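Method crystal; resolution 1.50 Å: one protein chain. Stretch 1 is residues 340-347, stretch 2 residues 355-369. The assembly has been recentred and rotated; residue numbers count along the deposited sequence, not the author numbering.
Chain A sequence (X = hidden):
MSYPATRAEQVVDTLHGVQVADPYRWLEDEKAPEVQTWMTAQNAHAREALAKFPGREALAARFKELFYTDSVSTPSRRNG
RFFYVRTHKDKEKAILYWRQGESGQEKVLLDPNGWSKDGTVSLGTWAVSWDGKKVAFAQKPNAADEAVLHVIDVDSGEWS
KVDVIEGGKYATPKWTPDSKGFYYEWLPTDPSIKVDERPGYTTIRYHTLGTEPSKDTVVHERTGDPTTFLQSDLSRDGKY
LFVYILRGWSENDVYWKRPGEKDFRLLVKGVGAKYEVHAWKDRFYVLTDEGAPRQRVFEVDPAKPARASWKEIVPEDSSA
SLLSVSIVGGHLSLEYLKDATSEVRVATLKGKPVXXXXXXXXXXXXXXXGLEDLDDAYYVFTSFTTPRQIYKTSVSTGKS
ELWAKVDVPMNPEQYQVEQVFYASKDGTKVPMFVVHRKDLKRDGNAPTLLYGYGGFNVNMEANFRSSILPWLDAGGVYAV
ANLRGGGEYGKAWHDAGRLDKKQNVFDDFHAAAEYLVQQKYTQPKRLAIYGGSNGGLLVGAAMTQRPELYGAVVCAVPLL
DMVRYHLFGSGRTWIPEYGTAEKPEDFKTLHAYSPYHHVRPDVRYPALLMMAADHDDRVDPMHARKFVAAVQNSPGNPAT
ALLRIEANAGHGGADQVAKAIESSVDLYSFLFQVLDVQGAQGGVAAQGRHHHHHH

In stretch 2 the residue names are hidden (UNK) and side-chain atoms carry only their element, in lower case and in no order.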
# COMPACT_ATOMS: atom_id res chain seq x y z
N ALA A 340 -6.77 16.80 -0.04
CA ALA A 340 -5.74 15.82 -0.40
C ALA A 340 -4.29 16.23 -0.15
O ALA A 340 -3.38 15.52 -0.61
CB ALA A 340 -5.90 15.37 -1.84
N THR A 341 -4.07 17.33 0.57
CA THR A 341 -2.76 17.79 0.98
C THR A 341 -2.68 17.82 2.50
O THR A 341 -3.57 18.31 3.17
CB THR A 341 -2.56 19.21 0.38
OG1 THR A 341 -2.56 19.12 -1.06
CG2 THR A 341 -1.23 19.81 0.75
N SER A 342 -1.59 17.34 3.06
CA SER A 342 -1.57 17.20 4.50
C SER A 342 -1.10 18.46 5.23
O SER A 342 -0.37 19.30 4.70
CB SER A 342 -0.81 15.98 4.94
OG SER A 342 0.54 16.16 4.65
N GLU A 343 -1.60 18.56 6.45
CA GLU A 343 -1.25 19.59 7.41
C GLU A 343 -1.07 18.88 8.74
O GLU A 343 -1.83 17.98 9.07
CB GLU A 343 -2.36 20.64 7.52
CG GLU A 343 -2.12 21.69 8.61
CD GLU A 343 -2.95 22.93 8.45
OE1 GLU A 343 -2.55 23.81 7.67
OE2 GLU A 343 -4.00 23.03 9.13
N VAL A 344 -0.05 19.27 9.49
CA VAL A 344 0.25 18.64 10.76
C VAL A 344 0.10 19.67 11.87
O VAL A 344 0.64 20.76 11.82
CB VAL A 344 1.65 18.01 10.74
CG1 VAL A 344 1.96 17.38 12.11
CG2 VAL A 344 1.73 16.96 9.62
N ARG A 345 -0.68 19.31 12.89
CA ARG A 345 -1.00 20.20 14.01
C ARG A 345 -0.60 19.55 15.33
O ARG A 345 -0.84 18.36 15.57
CB ARG A 345 -2.50 20.49 14.02
CG ARG A 345 -3.02 21.15 12.75
CD ARG A 345 -4.48 21.52 12.84
NE ARG A 345 -5.02 21.86 11.53
CZ ARG A 345 -6.32 21.83 11.22
NH1 ARG A 345 -7.23 21.48 12.10
NH2 ARG A 345 -6.70 22.16 9.99
N VAL A 346 0.06 20.33 16.18
CA VAL A 346 0.48 19.91 17.50
C VAL A 346 -0.52 20.47 18.50
O VAL A 346 -0.87 21.64 18.43
CB VAL A 346 1.91 20.39 17.83
CG1 VAL A 346 2.31 20.03 19.28
CG2 VAL A 346 2.87 19.78 16.85
N ALA A 347 -1.01 19.61 19.37
CA ALA A 347 -1.96 19.98 20.43
C ALA A 347 -1.48 19.43 21.77
O ALA A 347 -0.69 18.48 21.81
CB ALA A 347 -3.35 19.43 20.13
N UNK A 355 0.38 24.59 17.89
CA UNK A 355 0.83 25.20 16.66
C UNK A 355 0.57 24.29 15.48
O UNK A 355 0.28 23.12 15.65
n UNK A 355 5.55 24.05 20.22
c UNK A 355 3.25 24.38 16.50
n UNK A 355 4.98 24.85 18.17
c UNK A 355 5.33 23.83 18.94
c UNK A 355 2.31 25.54 16.75
n UNK A 355 5.51 22.63 18.42
c UNK A 355 4.69 24.76 16.75
N UNK A 356 0.68 24.85 14.28
CA UNK A 356 0.69 24.11 13.03
C UNK A 356 2.12 24.05 12.54
O UNK A 356 2.85 25.05 12.55
c UNK A 356 -0.22 24.83 12.01
c UNK A 356 -0.22 24.12 10.67
o UNK A 356 -1.59 24.74 12.45
N UNK A 357 2.54 22.85 12.15
CA UNK A 357 3.85 22.66 11.58
C UNK A 357 3.95 23.41 10.26
O UNK A 357 3.10 23.27 9.38
c UNK A 357 4.17 21.17 11.39
c UNK A 357 5.58 21.00 10.83
c UNK A 357 4.07 20.44 12.68
N UNK A 358 4.97 24.25 10.12
CA UNK A 358 5.15 25.02 8.91
C UNK A 358 5.98 24.24 7.92
O UNK A 358 7.17 23.99 8.11
c UNK A 358 3.65 27.58 9.76
o UNK A 358 3.51 28.24 8.71
c UNK A 358 5.03 27.19 10.25
c UNK A 358 5.82 26.36 9.24
n UNK A 358 2.62 27.23 10.52
N UNK A 359 5.32 23.84 6.84
CA UNK A 359 5.93 22.97 5.85
C UNK A 359 6.75 23.78 4.86
O UNK A 359 6.47 24.97 4.62
c UNK A 359 2.81 20.71 5.22
c UNK A 359 4.65 20.39 6.87
c UNK A 359 3.92 21.40 6.03
c UNK A 359 4.85 22.19 5.11
N UNK A 360 7.71 23.14 4.24
CA UNK A 360 8.58 23.85 3.28
C UNK A 360 7.88 24.28 1.99
O UNK A 360 8.37 25.17 1.29
c UNK A 360 8.12 21.74 4.44
c UNK A 360 9.39 21.62 3.66
c UNK A 360 9.69 22.84 2.99
N UNK A 361 6.72 23.71 1.69
CA UNK A 361 6.07 23.97 0.42
C UNK A 361 4.85 23.12 0.29
O UNK A 361 4.45 22.45 1.25
N UNK A 362 4.25 23.17 -0.89
CA UNK A 362 3.12 22.35 -1.26
C UNK A 362 3.65 20.96 -1.61
O UNK A 362 4.54 20.80 -2.45
c UNK A 362 1.28 22.03 -2.98
c UNK A 362 2.36 22.98 -2.45
c UNK A 362 1.75 24.33 -2.04
N UNK A 363 3.12 19.96 -0.92
CA UNK A 363 3.50 18.58 -1.15
C UNK A 363 2.82 17.67 -0.15
O UNK A 363 1.67 17.88 0.21
N UNK A 364 3.52 16.63 0.31
CA UNK A 364 2.99 15.65 1.26
C UNK A 364 3.89 15.57 2.48
O UNK A 364 5.08 15.37 2.36
c UNK A 364 2.85 14.26 0.64
N UNK A 365 3.31 15.66 3.65
CA UNK A 365 4.05 15.56 4.91
C UNK A 365 3.53 14.42 5.74
O UNK A 365 2.31 14.27 5.87
c UNK A 365 3.95 16.84 5.68
N UNK A 366 4.42 13.64 6.37
CA UNK A 366 4.02 12.64 7.33
C UNK A 366 3.64 13.31 8.65
O UNK A 366 3.97 14.47 8.91
o UNK A 366 6.18 12.25 8.38
c UNK A 366 5.15 11.64 7.59
N UNK A 367 2.98 12.54 9.51
CA UNK A 367 2.81 12.97 10.89
C UNK A 367 4.17 12.98 11.56
O UNK A 367 5.14 12.38 11.07
c UNK A 367 1.82 12.06 11.62
o UNK A 367 1.36 13.90 13.04
n UNK A 367 0.28 12.03 13.49
c UNK A 367 1.15 12.75 12.80
N UNK A 368 4.27 13.67 12.68
CA UNK A 368 5.47 13.61 13.47
C UNK A 368 5.69 12.21 14.02
O UNK A 368 4.74 11.51 14.40
c UNK A 368 5.40 14.60 14.61
c UNK A 368 5.40 16.08 14.26
c UNK A 368 6.62 16.44 13.45
c UNK A 368 5.32 16.92 15.53
N UNK A 369 6.96 11.81 13.98
CA UNK A 369 7.41 10.49 14.38
C UNK A 369 8.44 10.64 15.49
O UNK A 369 9.41 11.37 15.34
c UNK A 369 7.04 9.45 12.11
c UNK A 369 8.30 10.21 9.91
c UNK A 369 8.04 9.77 13.20
s UNK A 369 7.91 8.78 10.72
O HOH W 1 -0.17 17.96 -1.93
O HOH W 2 1.63 18.58 2.85
O HOH W 3 1.36 21.46 8.46

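Position 355 carries three carbons, a nitrogen, then a carbon bearing two more nitrogens: a guanidinium, hence Arg355. Its backbone pairs with Val346 in both directions, Val346 N to Arg355 O at 2.8 Å and Arg355 N to Val346 O at 3.2 Å, and NH1 of Arg355 lies 4.2 Å from Val346 CG2.

At 356 one carbon carries an oxygen and a carbon, which identifies Thr356. Its CA is 4.4 Å from Arg345 CA, a non-hydrogen-bonded antiparallel pair, and Thr356 CG2 sits 3.7 Å from Glu343 CG. Position 357 has one carbon bearing two others and no heteroatom, so Val357; its N donates to Val344 O at 2.8 Å (159°), and its CG2 lies 3.8 Å from Val344 CG1.

At 358, three carbons end in an oxygen and a nitrogen with no contact to stretch 1: Gln358, whose NE2 instead donates to Thr356 O at 3.0 Å. Position 359 has four carbons forked at the second, giving Leu359, with CD1 3.5 Å from Ser342 O. The three carbons of 360 close a ring onto the backbone N, which makes it Pro360, beyond reach of stretch 1. No side-chain atom exists at 361, so Gly361. Position 362 repeats the pattern of one carbon bearing two: Val362, no closer than 5.0 Å.

Position 363 also lacks a side chain and is Gly363; its carbonyl O lies 3.5 Å from Thr341 CG2. A single carbon marks 364 as Ala364, and another marks 365 as Ala365, whose O accepts from Ser342 OG at 2.9 Å. One carbon then one oxygen at 366 gives Ser366; its side chain points away, but its backbone O approaches Val344 CG2 at 3.4 Å. At 367, two carbons, the second bearing oxygen and nitrogen, spell Asn367, with OD1 3.7 Å from Val344 CG1. Four carbons forked at the second make 368 Leu368, its CD1 4.0 Å from Val346 CG2. The unbranched carbon, carbon, sulfur, carbon chain at 369 is Met369, which makes no contact.

The contact therefore combines a short antiparallel ladder with a looser, partly water-filled return. Three backbone hydrogen bonds fix Val344 and Val346 against Val357 and Arg355, while Val344 and Val346 pack against Val357 and Leu368. Where direct pairing lapses, water 3 links Val344 N to Val357 O (2.8 and 2.7 Å), and water 1 joins Thr341 OG1 to Gly363 O (both 2.8 Å). Together the two stretches bury 697 Å².

Stretch 2 (355-369) RTVQLPGVGAASNLM
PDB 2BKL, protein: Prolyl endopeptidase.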